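Local atomic coordinates of putative transcriptional regulator (MarR/EmrR family) (Acinetobacter sp. ADP1, PDB entry 3NRV), a protein that probably binds DNA as a dimeric winged helix-turn-helix transcriptional regulator of the MarR/EmrR family. Residues T41-R44 with I45-L49; V57-I60 with S61-G65; L137-K140 with L141-V145. All blocks are in the same frame, centred on the assembly; numbering follows the deposited sequence. Where two conformers were deposited one is given.

Contact 1. Residues T41-R44 with I45-L49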
loop_
_atom_site.group_PDB
_atom_site.type_symbol
_atom_site.label_atom_id
_atom_site.label_comp_id
_atom_site.label_asym_id
_atom_site.label_seq_id
_atom_site.Cartn_x
_atom_site.Cartn_y
_atom_site.Cartn_z
ATOM N N THR C 41 3.544 3.680 6.828
ATOM C CA THR C 41 4.585 3.872 5.822
ATOM C C THR C 41 5.978 3.951 6.450
ATOM O O THR C 41 6.946 3.398 5.922
ATOM C CB THR C 41 4.285 5.077 4.921
ATOM O OG1 THR C 41 3.077 4.808 4.193
ATOM C CG2 THR C 41 5.437 5.310 3.940
ATOM N N GLU C 42 6.079 4.616 7.594
ATOM C CA GLU C 42 7.320 4.558 8.373
ATOM C C GLU C 42 7.725 3.114 8.675
ATOM O O GLU C 42 8.892 2.734 8.482
ATOM C CB GLU C 42 7.173 5.378 9.664
ATOM C CG GLU C 42 7.160 6.874 9.340
ATOM C CD GLU C 42 6.863 7.763 10.533
ATOM O OE1 GLU C 42 6.004 7.416 11.356
ATOM O OE2 GLU C 42 7.494 8.825 10.635
ATOM N N TRP C 43 6.772 2.324 9.163
ATOM C CA TRP C 43 7.021 0.903 9.455
ATOM C C TRP C 43 7.487 0.126 8.204
ATOM O O TRP C 43 8.433 -0.645 8.265
ATOM C CB TRP C 43 5.784 0.211 10.084
ATOM C CG TRP C 43 5.960 -1.261 10.050
ATOM C CD1 TRP C 43 5.292 -2.164 9.271
ATOM C CD2 TRP C 43 6.969 -2.000 10.750
ATOM N NE1 TRP C 43 5.807 -3.431 9.475
ATOM C CE2 TRP C 43 6.833 -3.354 10.369
ATOM C CE3 TRP C 43 7.957 -1.645 11.669
ATOM C CZ2 TRP C 43 7.650 -4.352 10.892
ATOM C CZ3 TRP C 43 8.766 -2.645 12.183
ATOM C CH2 TRP C 43 8.606 -3.978 11.791
ATOM N N ARG C 44 6.819 0.325 7.070
ATOM C CA ARG C 44 7.209 -0.382 5.850
ATOM C C ARG C 44 8.675 -0.110 5.501
ATOM O O ARG C 44 9.426 -1.003 5.111
ATOM C CB ARG C 44 6.286 0.001 4.670
ATOM C CG ARG C 44 4.799 -0.400 4.883
ATOM C CD ARG C 44 3.922 0.013 3.684
ATOM N NE ARG C 44 4.291 -0.757 2.488
ATOM C CZ ARG C 44 4.032 -0.393 1.229
ATOM N NH1 ARG C 44 3.414 0.749 0.981
ATOM N NH2 ARG C 44 4.402 -1.180 0.215
ATOM N N ILE C 45 9.090 1.136 5.656
ATOM C CA ILE C 45 10.459 1.487 5.327
ATOM C C ILE C 45 11.470 0.921 6.336
ATOM O O ILE C 45 12.500 0.382 5.952
ATOM C CB ILE C 45 10.611 3.004 5.194
ATOM C CG1 ILE C 45 9.926 3.436 3.892
ATOM C CG2 ILE C 45 12.075 3.379 5.172
ATOM C CD1 ILE C 45 9.771 4.940 3.735
ATOM N N ILE C 46 11.162 1.056 7.622
ATOM C CA ILE C 46 12.006 0.481 8.669
ATOM C C ILE C 46 12.215 -1.009 8.413
ATOM O O ILE C 46 13.335 -1.533 8.517
ATOM C CB ILE C 46 11.379 0.753 10.068
ATOM C CG1 ILE C 46 11.666 2.203 10.466
ATOM C CG2 ILE C 46 11.928 -0.194 11.126
ATOM C CD1 ILE C 46 10.715 2.717 11.469
ATOM N N SER C 47 11.140 -1.695 8.051
ATOM C CA SER C 47 11.226 -3.130 7.817
ATOM C C SER C 47 12.109 -3.443 6.596
ATOM O O SER C 47 12.849 -4.434 6.579
ATOM C CB SER C 47 9.829 -3.744 7.685
ATOM O OG SER C 47 9.919 -5.082 7.238
ATOM N N VAL C 48 12.057 -2.585 5.582
ATOM C CA VAL C 48 12.955 -2.751 4.426
ATOM C C VAL C 48 14.410 -2.524 4.837
ATOM O O VAL C 48 15.283 -3.303 4.487
ATOM C CB VAL C 48 12.604 -1.832 3.236
ATOM C CG1 VAL C 48 13.716 -1.871 2.166
ATOM C CG2 VAL C 48 11.280 -2.252 2.631
ATOM N N LEU C 49 14.665 -1.480 5.617
ATOM C CA LEU C 49 16.025 -1.180 6.059
ATOM C C LEU C 49 16.615 -2.310 6.919
ATOM O O LEU C 49 17.821 -2.556 6.896
ATOM C CB LEU C 49 16.073 0.157 6.805
ATOM C CG LEU C 49 15.673 1.404 5.999
ATOM C CD1 LEU C 49 15.702 2.629 6.833
ATOM C CD2 LEU C 49 16.623 1.564 4.816
#
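S47 CB lies over one face of the W43 indole, one turn further along helix 40-51, the helix that precedes the helix-turn-helix pair in this MarR-type winged-helix domain. It sits 4.2 Å from the centroid of the W43 six-membered ring and 22° off its normal, a CH-pi contact displaced toward the rim. Its nearest ring atom is W43 CZ2, 3.9 Å from S47 CB. The ring gets there because CG of W43 is turned anti to the backbone N (chi1 166°), which swings the indole beside the carbonyl carbon. I46 meets the same ring obliquely: its side chain crosses W43 at about a right angle, and I46 CG2 lies 4.1 Å from W43 CZ3. Stacking with Y32 and packing on A111 and A115 of helix 102-122 hold the indole in the core, while I7 of the second subunit also touches it.

Under the side chains run the i to i+4 backbone bonds of the helix, including S47 N to W43 O at 2.9 Å, joining the very pair that makes the CH-pi contact. The polar ends reach outside: E42 forms a salt bridge to K81 and accepts a bond from the amide of G39, and the guanidinium of R44 bonds L64 O and N22 of the second subunit. On the flank toward helix 57-64, one methyl of V48 presses on the turn before it, with V48 CG2 3.3 Å from R44 O.

Contact 2. Residues V57-I60 with S61-G65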
loop_
_atom_site.group_PDB
_atom_site.type_symbol
_atom_site.label_atom_id
_atom_site.label_comp_id
_atom_site.label_asym_id
_atom_site.label_seq_id
_atom_site.Cartn_x
_atom_site.Cartn_y
_atom_site.Cartn_z
ATOM N N VAL C 57 17.227 5.568 -1.773
ATOM C CA VAL C 57 15.817 5.874 -1.960
ATOM C C VAL C 57 15.266 5.084 -3.136
ATOM O O VAL C 57 14.140 4.575 -3.081
ATOM C CB VAL C 57 15.599 7.392 -2.149
ATOM C CG1 VAL C 57 14.192 7.692 -2.602
ATOM C CG2 VAL C 57 15.917 8.117 -0.851
ATOM N N GLN C 58 16.057 4.967 -4.207
ATOM C CA GLN C 58 15.639 4.166 -5.362
ATOM C C GLN C 58 15.313 2.716 -4.973
ATOM O O GLN C 58 14.282 2.172 -5.349
ATOM C CB GLN C 58 16.733 4.137 -6.438
ATOM C CG GLN C 58 16.343 3.339 -7.679
ATOM C CD GLN C 58 15.206 3.983 -8.450
ATOM O OE1 GLN C 58 14.092 3.448 -8.516
ATOM N NE2 GLN C 58 15.477 5.141 -9.035
ATOM N N LYS C 59 16.221 2.079 -4.249
ATOM C CA LYS C 59 15.998 0.686 -3.866
ATOM C C LYS C 59 14.756 0.515 -2.969
ATOM O O LYS C 59 13.990 -0.438 -3.136
ATOM C CB LYS C 59 17.243 0.086 -3.202
ATOM C CG LYS C 59 17.056 -1.374 -2.804
ATOM C CD LYS C 59 18.362 -2.007 -2.333
ATOM C CE LYS C 59 18.172 -3.480 -1.998
ATOM N NZ LYS C 59 19.498 -4.157 -1.803
ATOM N N ILE C 60 14.544 1.447 -2.037
ATOM C CA ILE C 60 13.374 1.356 -1.153
ATOM C C ILE C 60 12.088 1.507 -1.980
ATOM O O ILE C 60 11.126 0.752 -1.813
ATOM C CB ILE C 60 13.448 2.402 -0.000
ATOM C CG1 ILE C 60 14.668 2.141 0.892
ATOM C CG2 ILE C 60 12.171 2.407 0.837
ATOM C CD1 ILE C 60 15.071 3.362 1.718
ATOM N N SER C 61 12.090 2.461 -2.907
ATOM C CA SER C 61 10.947 2.659 -3.799
ATOM C C SER C 61 10.665 1.432 -4.670
ATOM O O SER C 61 9.509 1.028 -4.851
ATOM C CB SER C 61 11.178 3.907 -4.682
ATOM O OG SER C 61 10.140 4.070 -5.627
ATOM N N ASP C 62 11.724 0.838 -5.205
ATOM C CA ASP C 62 11.584 -0.338 -6.053
ATOM C C ASP C 62 10.934 -1.464 -5.264
ATOM O O ASP C 62 10.058 -2.169 -5.777
ATOM C CB ASP C 62 12.943 -0.805 -6.574
ATOM C CG ASP C 62 13.511 0.119 -7.635
ATOM O OD1 ASP C 62 12.753 0.972 -8.150
ATOM O OD2 ASP C 62 14.716 -0.012 -7.954
ATOM N N ILE C 63 11.366 -1.623 -4.016
ATOM C CA ILE C 63 10.836 -2.682 -3.163
ATOM C C ILE C 63 9.387 -2.454 -2.746
ATOM O O ILE C 63 8.576 -3.383 -2.790
ATOM C CB ILE C 63 11.725 -2.909 -1.920
ATOM C CG1 ILE C 63 13.094 -3.454 -2.352
ATOM C CG2 ILE C 63 11.046 -3.859 -0.953
ATOM C CD1 ILE C 63 14.170 -3.441 -1.248
ATOM N N LEU C 64 9.053 -1.228 -2.353
ATOM C CA LEU C 64 7.738 -0.960 -1.778
ATOM C C LEU C 64 6.656 -0.613 -2.810
ATOM O O LEU C 64 5.467 -0.793 -2.544
ATOM C CB LEU C 64 7.824 0.164 -0.732
ATOM C CG LEU C 64 8.696 -0.125 0.500
ATOM C CD1 LEU C 64 8.670 1.084 1.459
ATOM C CD2 LEU C 64 8.230 -1.392 1.221
ATOM N N GLY C 65 7.067 -0.073 -3.958
ATOM C CA GLY C 65 6.115 0.460 -4.919
ATOM C C GLY C 65 5.638 1.879 -4.644
ATOM O O GLY C 65 4.804 2.414 -5.386
#
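Helix 57-64 is the first helix of the helix-turn-helix, and the contact of V57-I60 with S61-G65 spans it from its first residue to the turn leading into helix 68-80. I60 and L64 lie side by side on its buried flank and point the same way, with I60 CG2 3.8 Å from L64 CD1. The branch used by I60 is the methyl anti to its backbone N, while the other branch, CG1, stands beside that nitrogen (chi1 -62°). One residue back, the extended chain of K59 crosses I63 at a slant, and K59 CG comes within 3.9 Å of I63 CD1; the ammonium continues past it to S53 O.

Four i to i+4 bonds tie the two halves together, among them S61 N to V57 O and L64 N to I60 O, both at 2.9 Å. The last turn closes with G65 N to S61 O at 2.8 Å, after which G65 adopts a positive phi of 83° and the chain leaves the helix. The apolar groups face the neighbouring helices: I60 packs on V71 of helix 68-80, and L64 on I45 and V48 of helix 40-51.

The chemistry is thus divided: branched aliphatic groups seat the helix against its neighbours, whereas the K59 ammonium and the S61 hydroxyl meet backbone carbonyls (S53 O and L66 O), and the carbonyl O of D62 accepts a bond from K23 NZ of the second subunit.

Contact 3. Residues L137-K140 with L141-V145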
loop_
_atom_site.group_PDB
_atom_site.type_symbol
_atom_site.label_atom_id
_atom_site.label_comp_id
_atom_site.label_asym_id
_atom_site.label_seq_id
_atom_site.Cartn_x
_atom_site.Cartn_y
_atom_site.Cartn_z
ATOM N N LEU C 137 0.326 -16.476 -7.227
ATOM C CA LEU C 137 -0.545 -15.621 -8.038
ATOM C C LEU C 137 -0.171 -14.135 -7.925
ATOM O O LEU C 137 -0.193 -13.424 -8.916
ATOM C CB LEU C 137 -2.022 -15.834 -7.689
ATOM C CG LEU C 137 -2.537 -17.248 -8.006
ATOM C CD1 LEU C 137 -3.998 -17.411 -7.558
ATOM C CD2 LEU C 137 -2.398 -17.545 -9.482
ATOM N N LEU C 138 0.193 -13.673 -6.734
ATOM C CA LEU C 138 0.634 -12.281 -6.588
ATOM C C LEU C 138 1.899 -12.022 -7.407
ATOM O O LEU C 138 2.064 -10.970 -8.023
ATOM C CB LEU C 138 0.865 -11.918 -5.120
ATOM C CG LEU C 138 -0.376 -12.022 -4.210
ATOM C CD1 LEU C 138 -0.049 -11.677 -2.760
ATOM C CD2 LEU C 138 -1.514 -11.158 -4.729
ATOM N N LYS C 139 2.797 -12.994 -7.419
ATOM C CA LYS C 139 4.025 -12.830 -8.176
ATOM C C LYS C 139 3.738 -12.819 -9.680
ATOM O O LYS C 139 4.312 -12.015 -10.427
ATOM C CB LYS C 139 5.044 -13.904 -7.798
ATOM C CG LYS C 139 6.355 -13.750 -8.546
ATOM C CD LYS C 139 7.422 -14.676 -7.973
ATOM C CE LYS C 139 8.051 -14.102 -6.710
ATOM N NZ LYS C 139 8.767 -12.829 -6.993
ATOM N N LYS C 140 2.826 -13.678 -10.127
ATOM C CA LYS C 140 2.362 -13.591 -11.521
ATOM C C LYS C 140 1.798 -12.209 -11.857
ATOM O O LYS C 140 2.098 -11.645 -12.915
ATOM C CB LYS C 140 1.317 -14.659 -11.844
ATOM C CG LYS C 140 1.907 -16.018 -12.159
ATOM C CD LYS C 140 0.844 -16.996 -12.640
ATOM C CE LYS C 140 0.156 -16.501 -13.908
ATOM N NZ LYS C 140 0.088 -17.554 -14.960
ATOM N N LEU C 141 0.960 -11.668 -10.975
ATOM C CA LEU C 141 0.443 -10.303 -11.181
ATOM C C LEU C 141 1.557 -9.255 -11.239
ATOM O O LEU C 141 1.557 -8.380 -12.107
ATOM C CB LEU C 141 -0.559 -9.927 -10.086
ATOM C CG LEU C 141 -1.840 -10.748 -10.109
ATOM C CD1 LEU C 141 -2.666 -10.545 -8.848
ATOM C CD2 LEU C 141 -2.637 -10.397 -11.371
ATOM N N ARG C 142 2.496 -9.387 -10.308
ATOM C CA ARG C 142 3.667 -8.530 -10.150
ATOM C C ARG C 142 4.568 -8.529 -11.403
ATOM O O ARG C 142 5.178 -7.513 -11.756
ATOM C CB ARG C 142 4.421 -9.031 -8.911
ATOM C CG ARG C 142 5.613 -8.228 -8.438
ATOM C CD ARG C 142 5.907 -8.515 -6.945
ATOM N NE ARG C 142 6.352 -9.890 -6.669
ATOM C CZ ARG C 142 5.700 -10.769 -5.903
ATOM N NH1 ARG C 142 4.548 -10.461 -5.299
ATOM N NH2 ARG C 142 6.211 -11.976 -5.730
ATOM N N ASN C 143 4.639 -9.677 -12.068
ATOM C CA ASN C 143 5.388 -9.851 -13.317
ATOM C C ASN C 143 4.695 -9.186 -14.496
ATOM O O ASN C 143 5.333 -8.568 -15.337
ATOM C CB ASN C 143 5.614 -11.350 -13.605
ATOM C CG ASN C 143 6.648 -11.954 -12.682
ATOM O OD1 ASN C 143 7.421 -11.231 -12.058
ATOM N ND2 ASN C 143 6.668 -13.280 -12.582
ATOM N N LYS C 144 3.378 -9.316 -14.558
ATOM C CA LYS C 144 2.617 -8.671 -15.608
ATOM C C LYS C 144 2.661 -7.140 -15.447
ATOM O O LYS C 144 2.834 -6.410 -16.421
ATOM C CB LYS C 144 1.181 -9.189 -15.621
ATOM C CG LYS C 144 0.294 -8.544 -16.675
ATOM C CD LYS C 144 0.896 -8.646 -18.066
ATOM C CE LYS C 144 0.983 -10.081 -18.542
ATOM N NZ LYS C 144 1.530 -10.127 -19.922
ATOM N N VAL C 145 2.525 -6.661 -14.214
ATOM C CA VAL C 145 2.529 -5.220 -13.965
ATOM C C VAL C 145 3.825 -4.595 -14.455
ATOM O O VAL C 145 3.811 -3.533 -15.074
ATOM C CB VAL C 145 2.321 -4.880 -12.461
ATOM C CG1 VAL C 145 2.652 -3.412 -12.183
ATOM C CG2 VAL C 145 0.906 -5.190 -12.051
#
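R142 N and L138 O form the shortest of the i to i+4 bonds that join L137-K140 to L141-V145, at 2.8 Å. L141 N to L137 O and N143 N to K139 O follow at 2.9 Å each, and K144 N to K140 O is a little longer at 3.1 Å. N143 N also makes a weak bond to K140 O, so that its amide is shared between two carbonyls of the preceding turn.

The charged ends on one flank work between subunits. K144 forms salt bridges with E124 and E125 of the second subunit. K140 gives a hydrogen bond to the backbone O of E125 and a cation-pi contact to F126, both of the second subunit; bends at chi3 and chi4 carry its ammonium there.

In one of two modelled conformers R142 folds back along the turn before it, and K139 CA lies over one face of its guanidinium. In that conformer CG of R142 is anti to the backbone N (chi1 -174°), and a bend at chi3 turns the group back. The placement is tentative, and the very close approach of the guanidinium to the chain of K139 is doubtful.

Further out the packing is apolar: L138 CD2 and L141 CD1 are 4.3 Å apart. L141 packs on F126 and V145 on L24, both of the second subunit. Apolar L141 and V145 and charged K140 and K144 thus meet the partner chain together, and a C-terminal helix packed in this way is as in the dimerisation region of MarR-family regulators.

In the fold
Each contact lies inside a single helix, so none closes a long loop; the three follow in series, without nesting or crossing. From the N terminus, contact 1 falls in helix 40-51 and contact 2 in the next helix, 57-64, with their centres about 11 Å apart. These two touch directly, apolar side chains of each helix packing against the other and joining the successive helices in what is probably the DNA-binding lobe. The chain then passes through helix 68-80, the strand pair and helix 102-122 before contact 3 in helix 128-146, whose centre is about 22 Å from that of contact 1 and 17 Å from that of contact 2. All three reach the second subunit.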